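Local coordinates for protein ABC transporter (Caldanaerobius, PDB 4G68) that probably captures xylan-derived oligosaccharides outside the cell as the solute-binding component of an ABC transporter, and here holds a xylose-built glycan, at residues 67-72 and 96-101; 121-126 and 346-351. All coordinates share one frame; numbering follows the deposited sequence.

From the N terminus, the chain runs up strand 64-69, returns through helix 76-90 and lays strand 95-100 beside the first strand: interaction 1 closes this short beta-alpha-beta crossover. Helix 103-115 then leads to strand 122-126, which sits on the other side of strand 64-69. Interaction 2 closes a far longer loop, since some 220 residues pass before strand 341-349 comes back antiparallel to 122-126. The two loops follow in series, neither nested nor crossed, yet they meet in one sheet, at L70 and Q124. One segment of each contact reaches the sugar: L70, F71 and T72 from 67-72 and W126 from 121-126 line its pocket.

Interaction 1: 67-72 and 96-101; sequences FWNLFT and IVESVT. With XYS (alpha-D-xylopyranose), chain D; XYP (beta-D-xylopyranose), chain B.
N69 reaches across to E98 on the face of the sheet carrying F67 and V100. N69 CB packs against Q124 OE1, and CG lies between the backbone N and the carbonyl carbon (chi1 66°). ND2 donates to E98 OE1 at 2.9 Å, nearly straight at 168° and in the amide plane. OD1 reaches forward along its own chain to accept from F71 N at 3.0 Å on an in-plane lone pair, an Asx turn, and packs against V100 CG1. An alanine here would probably leave E98 OE1 without this donor and the turn at F71 less firmly set. The backbones pair in parallel: F67 N donates to V97 O, S99 N to F67 O, N69 N weakly to S99 O, and T101 N to N69 O at 3.0 Å. On the opposite face W68 CD1 lies 3.6 Å from S99 CB, and the indole makes a cation-pi contact with K109. L70 CD1 sits over the centre of one face of the F71 ring, while F71 CD1 brings the ring edge to XYS O5 at 3.7 Å. One amide thus links the strand pairing to the turn that presents apolar side chains to the sugar.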
loop_
_atom_site.group_PDB
_atom_site.type_symbol
_atom_site.label_atom_id
_atom_site.label_comp_id
_atom_site.label_asym_id
_atom_site.label_seq_id
_atom_site.Cartn_x
_atom_site.Cartn_y
_atom_site.Cartn_z
ATOM N N PHE A 67 3.960 -21.104 -5.402
ATOM C CA PHE A 67 3.338 -19.859 -4.839
ATOM C C PHE A 67 4.409 -18.812 -4.679
ATOM O O PHE A 67 5.411 -19.047 -3.984
ATOM C CB PHE A 67 2.741 -20.173 -3.474
ATOM C CG PHE A 67 2.279 -18.982 -2.666
ATOM C CD1 PHE A 67 1.501 -17.961 -3.261
ATOM C CD2 PHE A 67 2.488 -18.974 -1.295
ATOM C CE1 PHE A 67 0.994 -16.908 -2.505
ATOM C CE2 PHE A 67 2.010 -17.885 -0.505
ATOM C CZ PHE A 67 1.262 -16.857 -1.126
ATOM N N TRP A 68 4.171 -17.637 -5.291
ATOM C CA TRP A 68 5.108 -16.522 -5.074
ATOM C C TRP A 68 4.464 -15.420 -4.270
ATOM O O TRP A 68 3.282 -15.105 -4.460
ATOM C CB TRP A 68 5.610 -15.932 -6.378
ATOM C CG TRP A 68 6.366 -16.875 -7.288
ATOM C CD1 TRP A 68 6.810 -18.189 -7.030
ATOM C CD2 TRP A 68 6.762 -16.584 -8.635
ATOM N NE1 TRP A 68 7.422 -18.719 -8.188
ATOM C CE2 TRP A 68 7.430 -17.775 -9.154
ATOM C CE3 TRP A 68 6.683 -15.455 -9.439
ATOM C CZ2 TRP A 68 7.981 -17.805 -10.474
ATOM C CZ3 TRP A 68 7.160 -15.512 -10.769
ATOM C CH2 TRP A 68 7.828 -16.643 -11.261
ATOM N N ASN A 69 5.239 -14.851 -3.363
ATOM C CA ASN A 69 4.802 -13.712 -2.567
ATOM C C ASN A 69 5.966 -12.772 -2.213
ATOM O O ASN A 69 7.158 -13.079 -2.493
ATOM C CB ASN A 69 4.013 -14.186 -1.289
ATOM C CG ASN A 69 4.920 -14.948 -0.301
ATOM O OD1 ASN A 69 5.666 -14.321 0.460
ATOM N ND2 ASN A 69 4.925 -16.297 -0.355
ATOM N N LEU A 70 5.669 -11.651 -1.553
ATOM C CA LEU A 70 6.726 -10.705 -1.236
ATOM C C LEU A 70 6.975 -10.532 0.212
ATOM O O LEU A 70 7.540 -9.523 0.601
ATOM C CB LEU A 70 6.392 -9.352 -1.960
ATOM C CG LEU A 70 5.008 -8.701 -1.633
ATOM C CD1 LEU A 70 4.766 -8.458 -0.132
ATOM C CD2 LEU A 70 5.038 -7.318 -2.272
ATOM N N PHE A 71 6.452 -11.454 1.065
ATOM C CA PHE A 71 6.641 -11.259 2.494
ATOM C C PHE A 71 8.055 -11.621 2.979
ATOM O O PHE A 71 8.338 -12.740 3.416
ATOM C CB PHE A 71 5.573 -11.994 3.284
ATOM C CG PHE A 71 4.204 -11.335 3.146
ATOM C CD1 PHE A 71 3.912 -10.134 3.802
ATOM C CD2 PHE A 71 3.264 -11.885 2.258
ATOM C CE1 PHE A 71 2.635 -9.531 3.633
ATOM C CE2 PHE A 71 2.039 -11.263 2.065
ATOM C CZ PHE A 71 1.721 -10.102 2.745
ATOM N N THR A 72 8.947 -10.657 2.850
ATOM C CA THR A 72 10.353 -10.895 3.094
ATOM C C THR A 72 10.799 -10.555 4.516
ATOM O O THR A 72 11.722 -11.119 4.987
ATOM C CB THR A 72 11.295 -10.120 2.129
ATOM O OG1 THR A 72 10.894 -8.769 2.007
ATOM C CG2 THR A 72 11.396 -10.805 0.747
ATOM N N ILE A 96 2.693 -27.296 -1.380
ATOM C CA ILE A 96 3.003 -25.965 -1.922
ATOM C C ILE A 96 4.481 -25.698 -1.673
ATOM O O ILE A 96 4.991 -25.964 -0.581
ATOM C CB ILE A 96 2.148 -24.839 -1.217
ATOM C CG1 ILE A 96 0.649 -24.919 -1.608
ATOM C CG2 ILE A 96 2.712 -23.462 -1.593
ATOM C CD1 ILE A 96 -0.286 -24.276 -0.572
ATOM N N VAL A 97 5.140 -25.071 -2.664
ATOM C CA VAL A 97 6.450 -24.529 -2.442
ATOM C C VAL A 97 6.429 -23.076 -2.823
ATOM O O VAL A 97 5.908 -22.712 -3.863
ATOM C CB VAL A 97 7.476 -25.230 -3.302
ATOM C CG1 VAL A 97 8.855 -24.590 -3.104
ATOM C CG2 VAL A 97 7.550 -26.694 -2.919
ATOM N N GLU A 98 6.986 -22.274 -1.950
ATOM C CA GLU A 98 6.951 -20.779 -2.158
ATOM C C GLU A 98 8.295 -20.269 -2.585
ATOM O O GLU A 98 9.373 -20.872 -2.264
ATOM C CB GLU A 98 6.403 -20.095 -0.865
ATOM C CG GLU A 98 7.296 -20.258 0.390
ATOM C CD GLU A 98 7.107 -19.216 1.485
ATOM O OE1 GLU A 98 6.507 -18.147 1.273
ATOM O OE2 GLU A 98 7.587 -19.471 2.617
ATOM N N SER A 99 8.290 -19.168 -3.341
ATOM C CA SER A 99 9.512 -18.410 -3.633
ATOM C C SER A 99 9.173 -16.963 -3.210
ATOM O O SER A 99 8.145 -16.433 -3.637
ATOM C CB SER A 99 9.824 -18.500 -5.132
ATOM O OG SER A 99 10.864 -17.578 -5.477
ATOM N N VAL A 100 10.014 -16.357 -2.401
ATOM C CA VAL A 100 9.726 -15.045 -1.796
ATOM C C VAL A 100 10.675 -13.985 -2.343
ATOM O O VAL A 100 11.892 -14.172 -2.322
ATOM C CB VAL A 100 9.939 -15.078 -0.270
ATOM C CG1 VAL A 100 9.498 -13.756 0.359
ATOM C CG2 VAL A 100 9.204 -16.217 0.362
ATOM N N THR A 101 10.114 -12.880 -2.822
ATOM C CA THR A 101 10.998 -11.851 -3.491
ATOM C C THR A 101 10.629 -10.477 -2.919
ATOM O O THR A 101 9.406 -10.178 -2.759
ATOM C CB THR A 101 10.774 -11.878 -4.997
ATOM O OG1 THR A 101 11.102 -13.163 -5.515
ATOM C CG2 THR A 101 11.604 -10.757 -5.733
HETATM C C1 XYS D . 6.704 -7.882 4.951
HETATM C C2 XYS D . 7.247 -7.328 3.613
HETATM C C3 XYS D . 6.542 -6.059 3.112
HETATM C C4 XYS D . 5.020 -6.173 3.306
HETATM C C5 XYS D . 4.702 -6.505 4.763
HETATM O O1 XYS D . 7.666 -8.212 5.903
HETATM O O2 XYS D . 8.610 -7.171 3.521
HETATM O O3 XYS D . 6.909 -5.888 1.792
HETATM O O4 XYS D . 4.270 -5.119 2.745
HETATM O O5 XYS D . 5.572 -7.259 5.467
HETATM C C1 XYP B . 4.135 -4.956 1.476
HETATM C C2 XYP B . 2.625 -4.905 1.229
HETATM C C3 XYP B . 2.451 -4.563 -0.269
HETATM C C4 XYP B . 3.120 -3.222 -0.462
HETATM C C5 XYP B . 4.604 -3.300 -0.052
HETATM O O2 XYP B . 2.122 -6.222 1.452
HETATM O O3 XYP B . 1.025 -4.400 -0.424
HETATM O O4 XYP B . 3.036 -2.944 -1.865
HETATM O O5 XYP B . 4.656 -3.674 1.330
#

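Interaction 2: 121-126 and 346-351; sequences DIFQTW and ALMVSA. With XYP (beta-D-xylopyranose), chain B; XYP (beta-D-xylopyranose), chain C.
D121 opens the antiparallel pairing, its carbonyl O accepting from S350 N at 3.0 Å. I122 places CG2 4.1 Å from L347 CB, on the face covered by A362 and L366 of helix 356-377. F123 and M348, a selenomethionine, form an antiparallel hydrogen-bonded pair: F123 N donates to M348 O, and M348 N to F123 O at 2.8 Å. F123 CG lies between the backbone N and the carbonyl carbon (chi1 60°), bringing the ring to the partner strand, where M348 CB covers one face in a CH-pi contact. The selenium stands obliquely, a Met-aromatic contact, and S350 OG, hydrogen-bonded to P120 O, lies at the ring edge. Q124 CB lies 4.1 Å from L347 CD2, and its extended side chain carries OE1 to accept from L70 N. T125 N donates to A346 O at 2.8 Å; T125 CG2 touches M348 SE at 3.8 Å. W126 turns to the sugar: NE1 donates to O3 of the chain B xylose at 3.2 Å and weakly to O4, and C2 of the chain C xylose lies over one indole face. The F123 and T125 amides are thus paired, and the strand ends by offering the glycan an indole N-H and ring face.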
loop_
_atom_site.group_PDB
_atom_site.type_symbol
_atom_site.label_atom_id
_atom_site.label_comp_id
_atom_site.label_asym_id
_atom_site.label_seq_id
_atom_site.Cartn_x
_atom_site.Cartn_y
_atom_site.Cartn_z
ATOM N N ASP A 121 1.741 -21.296 -10.127
ATOM C CA ASP A 121 0.332 -21.627 -9.935
ATOM C C ASP A 121 -0.447 -20.531 -9.233
ATOM O O ASP A 121 -1.560 -20.178 -9.678
ATOM C CB ASP A 121 0.170 -22.956 -9.185
ATOM C CG ASP A 121 0.737 -24.086 -9.937
ATOM O OD1 ASP A 121 0.140 -24.486 -10.970
ATOM O OD2 ASP A 121 1.768 -24.620 -9.494
ATOM N N ILE A 122 0.150 -19.962 -8.199
ATOM C CA ILE A 122 -0.520 -18.916 -7.360
ATOM C C ILE A 122 0.438 -17.798 -7.133
ATOM O O ILE A 122 1.594 -18.045 -6.803
ATOM C CB ILE A 122 -0.878 -19.437 -5.987
ATOM C CG1 ILE A 122 -1.724 -20.746 -6.169
ATOM C CG2 ILE A 122 -1.658 -18.366 -5.164
ATOM C CD1 ILE A 122 -1.918 -21.528 -4.884
ATOM N N PHE A 123 -0.011 -16.560 -7.295
ATOM C CA PHE A 123 0.881 -15.439 -7.108
ATOM C C PHE A 123 0.148 -14.304 -6.406
ATOM O O PHE A 123 -1.060 -14.062 -6.659
ATOM C CB PHE A 123 1.531 -14.960 -8.482
ATOM C CG PHE A 123 0.548 -14.514 -9.517
ATOM C CD1 PHE A 123 0.203 -13.136 -9.616
ATOM C CD2 PHE A 123 0.035 -15.401 -10.444
ATOM C CE1 PHE A 123 -0.688 -12.700 -10.605
ATOM C CE2 PHE A 123 -0.846 -14.979 -11.453
ATOM C CZ PHE A 123 -1.179 -13.618 -11.570
ATOM N N GLN A 124 0.898 -13.598 -5.574
ATOM C CA GLN A 124 0.399 -12.399 -4.929
ATOM C C GLN A 124 0.410 -11.264 -5.940
ATOM O O GLN A 124 1.229 -11.256 -6.842
ATOM C CB GLN A 124 1.289 -12.066 -3.752
ATOM C CG GLN A 124 0.896 -10.841 -2.952
ATOM C CD GLN A 124 1.837 -10.516 -1.795
ATOM O OE1 GLN A 124 2.702 -11.309 -1.463
ATOM N NE2 GLN A 124 1.593 -9.387 -1.112
ATOM N N THR A 125 -0.550 -10.339 -5.845
ATOM C CA THR A 125 -0.604 -9.291 -6.813
ATOM C C THR A 125 -1.292 -8.103 -6.146
ATOM O O THR A 125 -1.752 -8.202 -4.992
ATOM C CB THR A 125 -1.373 -9.714 -8.092
ATOM O OG1 THR A 125 -1.198 -8.724 -9.075
ATOM C CG2 THR A 125 -2.890 -9.850 -7.826
ATOM N N TRP A 126 -1.332 -7.034 -6.893
ATOM C CA TRP A 126 -2.119 -5.854 -6.553
ATOM C C TRP A 126 -3.260 -5.766 -7.509
ATOM O O TRP A 126 -3.071 -5.752 -8.721
ATOM C CB TRP A 126 -1.266 -4.555 -6.663
ATOM C CG TRP A 126 -0.180 -4.551 -5.571
ATOM C CD1 TRP A 126 -0.276 -4.181 -4.244
ATOM C CD2 TRP A 126 1.171 -5.007 -5.740
ATOM N NE1 TRP A 126 0.922 -4.360 -3.591
ATOM C CE2 TRP A 126 1.842 -4.813 -4.457
ATOM C CE3 TRP A 126 1.899 -5.499 -6.834
ATOM C CZ2 TRP A 126 3.133 -5.178 -4.254
ATOM C CZ3 TRP A 126 3.248 -5.821 -6.641
ATOM C CH2 TRP A 126 3.852 -5.622 -5.374
ATOM N N ALA A 346 -4.310 -9.222 -3.389
ATOM C CA ALA A 346 -5.048 -10.426 -3.867
ATOM C C ALA A 346 -4.073 -11.551 -4.264
ATOM O O ALA A 346 -2.880 -11.309 -4.552
ATOM C CB ALA A 346 -5.893 -10.063 -5.074
ATOM N N LEU A 347 -4.612 -12.759 -4.202
ATOM C CA LEU A 347 -3.927 -13.887 -4.874
ATOM C C LEU A 347 -4.607 -14.221 -6.153
ATOM O O LEU A 347 -5.834 -14.154 -6.216
ATOM C CB LEU A 347 -3.914 -15.117 -3.941
ATOM C CG LEU A 347 -3.362 -14.905 -2.520
ATOM C CD1 LEU A 347 -3.333 -16.280 -1.813
ATOM C CD2 LEU A 347 -1.895 -14.454 -2.600
HETATM N N MSE A 348 -3.807 -14.476 -7.220
HETATM C CA MSE A 348 -4.367 -14.933 -8.437
HETATM C C MSE A 348 -3.818 -16.299 -8.775
HETATM O O MSE A 348 -2.709 -16.688 -8.397
HETATM C CB MSE A 348 -4.139 -13.916 -9.568
HETATM C CG MSE A 348 -4.979 -12.667 -9.431
HETATM SE SE MSE A 348 -4.612 -11.378 -10.847
HETATM C CE MSE A 348 -6.009 -10.092 -10.326
ATOM N N VAL A 349 -4.589 -17.019 -9.601
ATOM C CA VAL A 349 -4.150 -18.304 -10.135
ATOM C C VAL A 349 -3.850 -18.191 -11.646
ATOM O O VAL A 349 -4.598 -17.561 -12.467
ATOM C CB VAL A 349 -5.227 -19.383 -9.916
ATOM C CG1 VAL A 349 -4.887 -20.701 -10.703
ATOM C CG2 VAL A 349 -5.431 -19.561 -8.412
ATOM N N SER A 350 -2.753 -18.818 -12.057
ATOM C CA SER A 350 -2.341 -18.719 -13.479
ATOM C C SER A 350 -3.284 -19.512 -14.371
ATOM O O SER A 350 -3.644 -20.643 -13.976
ATOM C CB SER A 350 -0.924 -19.269 -13.701
ATOM O OG SER A 350 -0.013 -18.201 -13.382
ATOM N N ALA A 351 -3.684 -18.934 -15.509
ATOM C CA ALA A 351 -4.591 -19.579 -16.456
ATOM C C ALA A 351 -3.977 -20.879 -17.020
ATOM O O ALA A 351 -4.710 -21.802 -17.403
ATOM C CB ALA A 351 -4.970 -18.664 -17.613
HETATM C C1 XYP B . 4.135 -4.956 1.476
HETATM C C2 XYP B . 2.625 -4.905 1.229
HETATM C C3 XYP B . 2.451 -4.563 -0.269
HETATM C C4 XYP B . 3.120 -3.222 -0.462
HETATM C C5 XYP B . 4.604 -3.300 -0.052
HETATM O O2 XYP B . 2.122 -6.222 1.452
HETATM O O3 XYP B . 1.025 -4.400 -0.424
HETATM O O4 XYP B . 3.036 -2.944 -1.865
HETATM O O5 XYP B . 4.656 -3.674 1.330
HETATM C C1 XYP C . 2.976 -1.611 -2.272
HETATM C C2 XYP C . 3.516 -1.525 -3.695
HETATM C C3 XYP C . 3.355 -0.077 -4.171
HETATM C C4 XYP C . 1.920 0.461 -3.936
HETATM C C5 XYP C . 1.386 0.138 -2.510
HETATM O O2 XYP C . 4.855 -1.978 -3.712
HETATM O O3 XYP C . 3.708 -0.065 -5.572
HETATM O O4 XYP C . 1.822 1.870 -4.159
HETATM O O5 XYP C . 1.620 -1.231 -2.198
#